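Local coordinates for protein xylulose kinase (Bifidobacterium adolescentis ATCC 15703, PDB 3I8B) that probably phosphorylates D-xylulose to D-xylulose 5-phosphate at the expense of ATP, as a magnesium-binding sugar kinase of the FGGY family, at residues 88-102 with 140-154. Sequence-based numbering, arbitrary orientation.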
loop_
_atom_site.group_PDB
_atom_site.type_symbol
_atom_site.label_atom_id
_atom_site.label_comp_id
_atom_site.label_asym_id
_atom_site.label_seq_id
_atom_site.Cartn_x
_atom_site.Cartn_y
_atom_site.Cartn_z
ATOM N N ARG A 88 -1.191 23.423 -2.666
ATOM C CA ARG A 88 -0.805 23.410 -1.255
ATOM C C ARG A 88 -0.069 22.094 -1.063
ATOM O O ARG A 88 -0.100 21.244 -1.942
ATOM C CB ARG A 88 -2.037 23.373 -0.345
ATOM C CG ARG A 88 -2.603 21.964 -0.357
ATOM C CD ARG A 88 -3.435 21.512 0.783
ATOM N NE ARG A 88 -3.213 22.155 2.066
ATOM C CZ ARG A 88 -2.445 21.690 3.043
ATOM N NH1 ARG A 88 -2.392 22.370 4.179
ATOM N NH2 ARG A 88 -1.731 20.579 2.891
ATOM N N ASP A 89 0.550 21.893 0.099
ATOM C CA ASP A 89 1.344 20.681 0.319
ATOM C C ASP A 89 0.579 19.373 0.128
ATOM O O ASP A 89 -0.594 19.268 0.451
ATOM C CB ASP A 89 1.985 20.695 1.708
ATOM C CG ASP A 89 3.256 21.519 1.755
ATOM O OD1 ASP A 89 3.544 22.257 0.792
ATOM O OD2 ASP A 89 3.963 21.423 2.768
ATOM N N ALA A 90 1.262 18.367 -0.411
ATOM C CA ALA A 90 0.656 17.065 -0.531
ATOM C C ALA A 90 0.471 16.516 0.859
ATOM O O ALA A 90 1.356 16.654 1.710
ATOM C CB ALA A 90 1.532 16.128 -1.380
HETATM N N MSE A 91 -0.687 15.907 1.097
HETATM C CA MSE A 91 -0.956 15.271 2.383
HETATM C C MSE A 91 -0.885 13.772 2.198
HETATM O O MSE A 91 -1.595 13.203 1.361
HETATM C CB MSE A 91 -2.328 15.688 2.910
HETATM C CG MSE A 91 -2.488 17.199 2.963
HETATM SE SE MSE A 91 -4.318 17.715 3.426
HETATM C CE MSE A 91 -4.321 17.087 5.298
ATOM N N LEU A 92 -0.030 13.142 2.991
ATOM C CA LEU A 92 0.446 11.800 2.715
ATOM C C LEU A 92 -0.310 10.711 3.467
ATOM O O LEU A 92 -1.153 11.003 4.340
ATOM C CB LEU A 92 1.950 11.728 3.019
ATOM C CG LEU A 92 2.800 12.791 2.313
ATOM C CD1 LEU A 92 4.315 12.530 2.520
ATOM C CD2 LEU A 92 2.449 12.854 0.819
ATOM N N TRP A 93 -0.007 9.459 3.128
ATOM C CA TRP A 93 -0.685 8.308 3.725
ATOM C C TRP A 93 -0.648 8.342 5.258
ATOM O O TRP A 93 -1.562 7.835 5.920
ATOM C CB TRP A 93 -0.058 6.997 3.241
ATOM C CG TRP A 93 1.350 6.819 3.753
ATOM C CD1 TRP A 93 2.480 7.370 3.234
ATOM C CD2 TRP A 93 1.763 6.063 4.905
ATOM N NE1 TRP A 93 3.575 6.997 3.979
ATOM C CE2 TRP A 93 3.166 6.195 5.009
ATOM C CE3 TRP A 93 1.087 5.279 5.847
ATOM C CZ2 TRP A 93 3.912 5.571 6.022
ATOM C CZ3 TRP A 93 1.831 4.662 6.865
ATOM C CH2 TRP A 93 3.228 4.815 6.939
ATOM N N ASN A 94 0.409 8.929 5.814
ATOM C CA ASN A 94 0.603 8.951 7.266
ATOM C C ASN A 94 0.223 10.266 7.937
ATOM O O ASN A 94 0.427 10.434 9.139
ATOM C CB ASN A 94 2.037 8.561 7.651
ATOM C CG ASN A 94 3.094 9.412 6.952
ATOM O OD1 ASN A 94 2.780 10.246 6.113
ATOM N ND2 ASN A 94 4.356 9.208 7.316
ATOM N N ASP A 95 -0.301 11.206 7.161
ATOM C CA ASP A 95 -0.953 12.373 7.741
ATOM C C ASP A 95 -2.221 11.909 8.452
ATOM O O ASP A 95 -2.997 11.122 7.906
ATOM C CB ASP A 95 -1.326 13.387 6.661
ATOM C CG ASP A 95 -2.309 14.444 7.166
ATOM O OD1 ASP A 95 -1.876 15.329 7.924
ATOM O OD2 ASP A 95 -3.511 14.395 6.788
ATOM N N THR A 96 -2.432 12.384 9.673
ATOM C CA THR A 96 -3.644 12.050 10.424
ATOM C C THR A 96 -4.599 13.243 10.554
ATOM O O THR A 96 -5.608 13.154 11.251
ATOM C CB THR A 96 -3.310 11.597 11.847
ATOM O OG1 THR A 96 -2.553 12.629 12.496
ATOM C CG2 THR A 96 -2.510 10.317 11.818
ATOM N N SER A 97 -4.254 14.356 9.916
ATOM C CA SER A 97 -5.116 15.539 9.872
ATOM C C SER A 97 -6.550 15.213 9.447
ATOM O O SER A 97 -7.500 15.791 9.967
ATOM C CB SER A 97 -4.559 16.575 8.887
ATOM O OG SER A 97 -3.338 17.129 9.338
ATOM N N SER A 98 -6.693 14.290 8.498
ATOM C CA SER A 98 -7.970 14.036 7.845
ATOM C C SER A 98 -8.816 12.994 8.565
ATOM O O SER A 98 -9.855 12.566 8.047
ATOM C CB SER A 98 -7.727 13.595 6.395
ATOM O OG SER A 98 -6.919 12.432 6.369
ATOM N N ALA A 99 -8.368 12.576 9.747
ATOM C CA ALA A 99 -9.108 11.598 10.537
ATOM C C ALA A 99 -10.593 11.957 10.778
ATOM O O ALA A 99 -11.463 11.091 10.658
ATOM C CB ALA A 99 -8.391 11.335 11.868
ATOM N N PRO A 100 -10.889 13.223 11.123
ATOM C CA PRO A 100 -12.298 13.595 11.308
ATOM C C PRO A 100 -13.089 13.414 10.027
ATOM O O PRO A 100 -14.227 12.942 10.069
ATOM C CB PRO A 100 -12.229 15.080 11.678
ATOM C CG PRO A 100 -10.867 15.256 12.273
ATOM C CD PRO A 100 -9.980 14.324 11.489
ATOM N N GLN A 101 -12.478 13.762 8.897
ATOM C CA GLN A 101 -13.142 13.632 7.618
ATOM C C GLN A 101 -13.410 12.158 7.266
ATOM O O GLN A 101 -14.452 11.833 6.714
ATOM C CB GLN A 101 -12.345 14.340 6.527
ATOM C CG GLN A 101 -12.461 15.866 6.596
ATOM C CD GLN A 101 -11.625 16.477 7.708
ATOM O OE1 GLN A 101 -11.923 17.570 8.192
ATOM N NE2 GLN A 101 -10.568 15.781 8.108
ATOM N N ALA A 102 -12.483 11.269 7.608
ATOM C CA ALA A 102 -12.697 9.848 7.379
ATOM C C ALA A 102 -13.912 9.368 8.182
ATOM O O ALA A 102 -14.785 8.668 7.659
ATOM C CB ALA A 102 -11.447 9.046 7.746
ATOM N N ALA A 140 -7.932 7.868 7.528
ATOM C CA ALA A 140 -7.212 9.108 7.253
ATOM C C ALA A 140 -6.239 9.000 6.079
ATOM O O ALA A 140 -5.915 10.007 5.448
ATOM C CB ALA A 140 -6.466 9.568 8.506
ATOM N N SER A 141 -5.762 7.793 5.792
ATOM C CA SER A 141 -4.788 7.619 4.712
ATOM C C SER A 141 -5.322 8.059 3.365
ATOM O O SER A 141 -4.593 8.643 2.562
ATOM C CB SER A 141 -4.344 6.156 4.597
ATOM O OG SER A 141 -3.490 5.805 5.665
ATOM N N TYR A 142 -6.593 7.755 3.117
ATOM C CA TYR A 142 -7.151 7.813 1.775
ATOM C C TYR A 142 -7.343 9.206 1.181
ATOM O O TYR A 142 -7.675 10.166 1.879
ATOM C CB TYR A 142 -8.440 6.998 1.694
ATOM C CG TYR A 142 -8.267 5.564 2.130
ATOM C CD1 TYR A 142 -7.005 4.967 2.148
ATOM C CD2 TYR A 142 -9.362 4.797 2.514
ATOM C CE1 TYR A 142 -6.844 3.648 2.549
ATOM C CE2 TYR A 142 -9.213 3.489 2.904
ATOM C CZ TYR A 142 -7.955 2.914 2.918
ATOM O OH TYR A 142 -7.821 1.599 3.310
ATOM N N THR A 143 -7.113 9.291 -0.132
ATOM C CA THR A 143 -7.051 10.553 -0.845
ATOM C C THR A 143 -8.312 11.400 -0.653
ATOM O O THR A 143 -8.223 12.599 -0.411
ATOM C CB THR A 143 -6.826 10.328 -2.369
ATOM O OG1 THR A 143 -5.864 9.278 -2.568
ATOM C CG2 THR A 143 -6.336 11.617 -3.034
ATOM N N LEU A 144 -9.477 10.782 -0.805
ATOM C CA LEU A 144 -10.733 11.517 -0.656
ATOM C C LEU A 144 -10.793 12.250 0.687
ATOM O O LEU A 144 -11.322 13.355 0.769
ATOM C CB LEU A 144 -11.942 10.588 -0.787
ATOM C CG LEU A 144 -13.311 11.283 -0.784
ATOM C CD1 LEU A 144 -13.428 12.273 -1.956
ATOM C CD2 LEU A 144 -14.434 10.253 -0.847
ATOM N N THR A 145 -10.248 11.642 1.737
ATOM C CA THR A 145 -10.319 12.264 3.065
ATOM C C THR A 145 -9.482 13.536 3.109
ATOM O O THR A 145 -9.850 14.498 3.785
ATOM C CB THR A 145 -9.922 11.309 4.207
ATOM O OG1 THR A 145 -8.493 11.208 4.284
ATOM C CG2 THR A 145 -10.532 9.927 3.977
ATOM N N LYS A 146 -8.381 13.547 2.354
ATOM C CA LYS A 146 -7.511 14.720 2.268
ATOM C C LYS A 146 -8.228 15.866 1.558
ATOM O O LYS A 146 -8.177 17.023 1.998
ATOM C CB LYS A 146 -6.218 14.396 1.508
ATOM C CG LYS A 146 -5.450 13.184 2.007
ATOM C CD LYS A 146 -5.205 13.233 3.528
ATOM C CE LYS A 146 -4.148 12.200 3.914
ATOM N NZ LYS A 146 -4.011 12.079 5.392
ATOM N N VAL A 147 -8.898 15.531 0.461
ATOM C CA VAL A 147 -9.645 16.523 -0.298
ATOM C C VAL A 147 -10.752 17.097 0.572
ATOM O O VAL A 147 -10.950 18.302 0.605
ATOM C CB VAL A 147 -10.241 15.937 -1.586
ATOM C CG1 VAL A 147 -11.065 17.008 -2.330
ATOM C CG2 VAL A 147 -9.123 15.371 -2.477
ATOM N N ALA A 148 -11.456 16.219 1.280
ATOM C CA ALA A 148 -12.434 16.626 2.291
ATOM C C ALA A 148 -11.862 17.616 3.304
ATOM O O ALA A 148 -12.487 18.627 3.623
ATOM C CB ALA A 148 -12.971 15.411 3.013
ATOM N N TRP A 149 -10.675 17.315 3.813
ATOM C CA TRP A 149 -10.049 18.144 4.822
ATOM C C TRP A 149 -9.760 19.530 4.255
ATOM O O TRP A 149 -9.948 20.552 4.929
ATOM C CB TRP A 149 -8.758 17.490 5.332
ATOM C CG TRP A 149 -8.059 18.336 6.354
ATOM C CD1 TRP A 149 -8.139 18.215 7.712
ATOM C CD2 TRP A 149 -7.197 19.453 6.100
ATOM N NE1 TRP A 149 -7.375 19.181 8.319
ATOM C CE2 TRP A 149 -6.780 19.950 7.351
ATOM C CE3 TRP A 149 -6.717 20.066 4.931
ATOM C CZ2 TRP A 149 -5.918 21.042 7.470
ATOM C CZ3 TRP A 149 -5.870 21.149 5.046
ATOM C CH2 TRP A 149 -5.477 21.627 6.310
ATOM N N VAL A 150 -9.295 19.561 3.010
ATOM C CA VAL A 150 -8.981 20.820 2.353
ATOM C C VAL A 150 -10.252 21.640 2.137
ATOM O O VAL A 150 -10.238 22.866 2.273
ATOM C CB VAL A 150 -8.260 20.604 0.999
ATOM C CG1 VAL A 150 -8.057 21.939 0.297
ATOM C CG2 VAL A 150 -6.918 19.903 1.218
ATOM N N ALA A 151 -11.351 20.971 1.793
ATOM C CA ALA A 151 -12.615 21.690 1.616
ATOM C C ALA A 151 -13.059 22.291 2.942
ATOM O O ALA A 151 -13.589 23.400 2.990
ATOM C CB ALA A 151 -13.696 20.777 1.061
ATOM N N GLU A 152 -12.833 21.563 4.020
ATOM C CA GLU A 152 -13.287 22.020 5.332
ATOM C C GLU A 152 -12.387 23.120 5.902
ATOM O O GLU A 152 -12.872 24.086 6.490
ATOM C CB GLU A 152 -13.400 20.842 6.306
ATOM C CG GLU A 152 -13.835 21.215 7.723
ATOM C CD GLU A 152 -15.230 21.828 7.790
ATOM O OE1 GLU A 152 -15.524 22.539 8.783
ATOM O OE2 GLU A 152 -16.028 21.611 6.851
ATOM N N ASN A 153 -11.079 22.991 5.703
ATOM C CA ASN A 153 -10.136 23.883 6.355
ATOM C C ASN A 153 -9.554 24.976 5.488
ATOM O O ASN A 153 -9.093 25.990 6.012
ATOM C CB ASN A 153 -9.010 23.064 6.988
ATOM C CG ASN A 153 -9.504 22.212 8.136
ATOM O OD1 ASN A 153 -9.647 22.693 9.255
ATOM N ND2 ASN A 153 -9.777 20.942 7.862
ATOM N N GLU A 154 -9.550 24.753 4.171
ATOM C CA GLU A 154 -8.954 25.687 3.214
ATOM C C GLU A 154 -9.839 25.856 1.977
ATOM O O GLU A 154 -9.445 25.479 0.864
ATOM C CB GLU A 154 -7.557 25.201 2.779
ATOM C CG GLU A 154 -6.606 24.847 3.906
ATOM C CD GLU A 154 -5.183 24.556 3.412
ATOM O OE1 GLU A 154 -4.989 24.359 2.191
ATOM O OE2 GLU A 154 -4.255 24.506 4.253
HETATM O O HOH W 1 -8.360 18.040 11.254
HETATM O O HOH W 2 -10.614 19.249 10.147
#
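R88 and E154 form a side-on salt bridge at the C-terminal end of helix 143-153: R88 NE reaches E154 OE1 and R88 NH1 reaches E154 OE2, each at 2.8 Å; both oxygens lie in the guanidinium plane, while the nitrogens come from above the carboxylate plane. W149 CZ3 lies over one guanidinium face. A leucine in place of R88 would probably leave E154 without its cationic mate. The second salt bridge is buried. K146, bent at chi2 (-51°), brings NZ 2.8 Å from D95 OD2, on the anti lone pair; the same NZ donates to S98 OG and A140 O. S98 OG donates to T145 OG1 (2.9 Å). This lysine-centred network pins the successive type I turns 92-95 and 96-99 to the start of helix 143-153 within the N-terminal FGGY domain of the actin-like ATPase fold. S141 OG donates to W93 O (2.8 Å); W93 NE1 is hydrogen-bonded to T14 OG1, its indole close to H75, a predicted substrate-binding residue. W149 takes two CH-pi contacts on one face, from CE of selenomethionine M91 and S97 CB; M91 SE, 3.7 Å from W149 CE3, adds a Met-aromatic contact. Q101 wedges as a knob among T145, A148, W149 and E152, its amide 80° from the indole plane and NE2 at the ring edge.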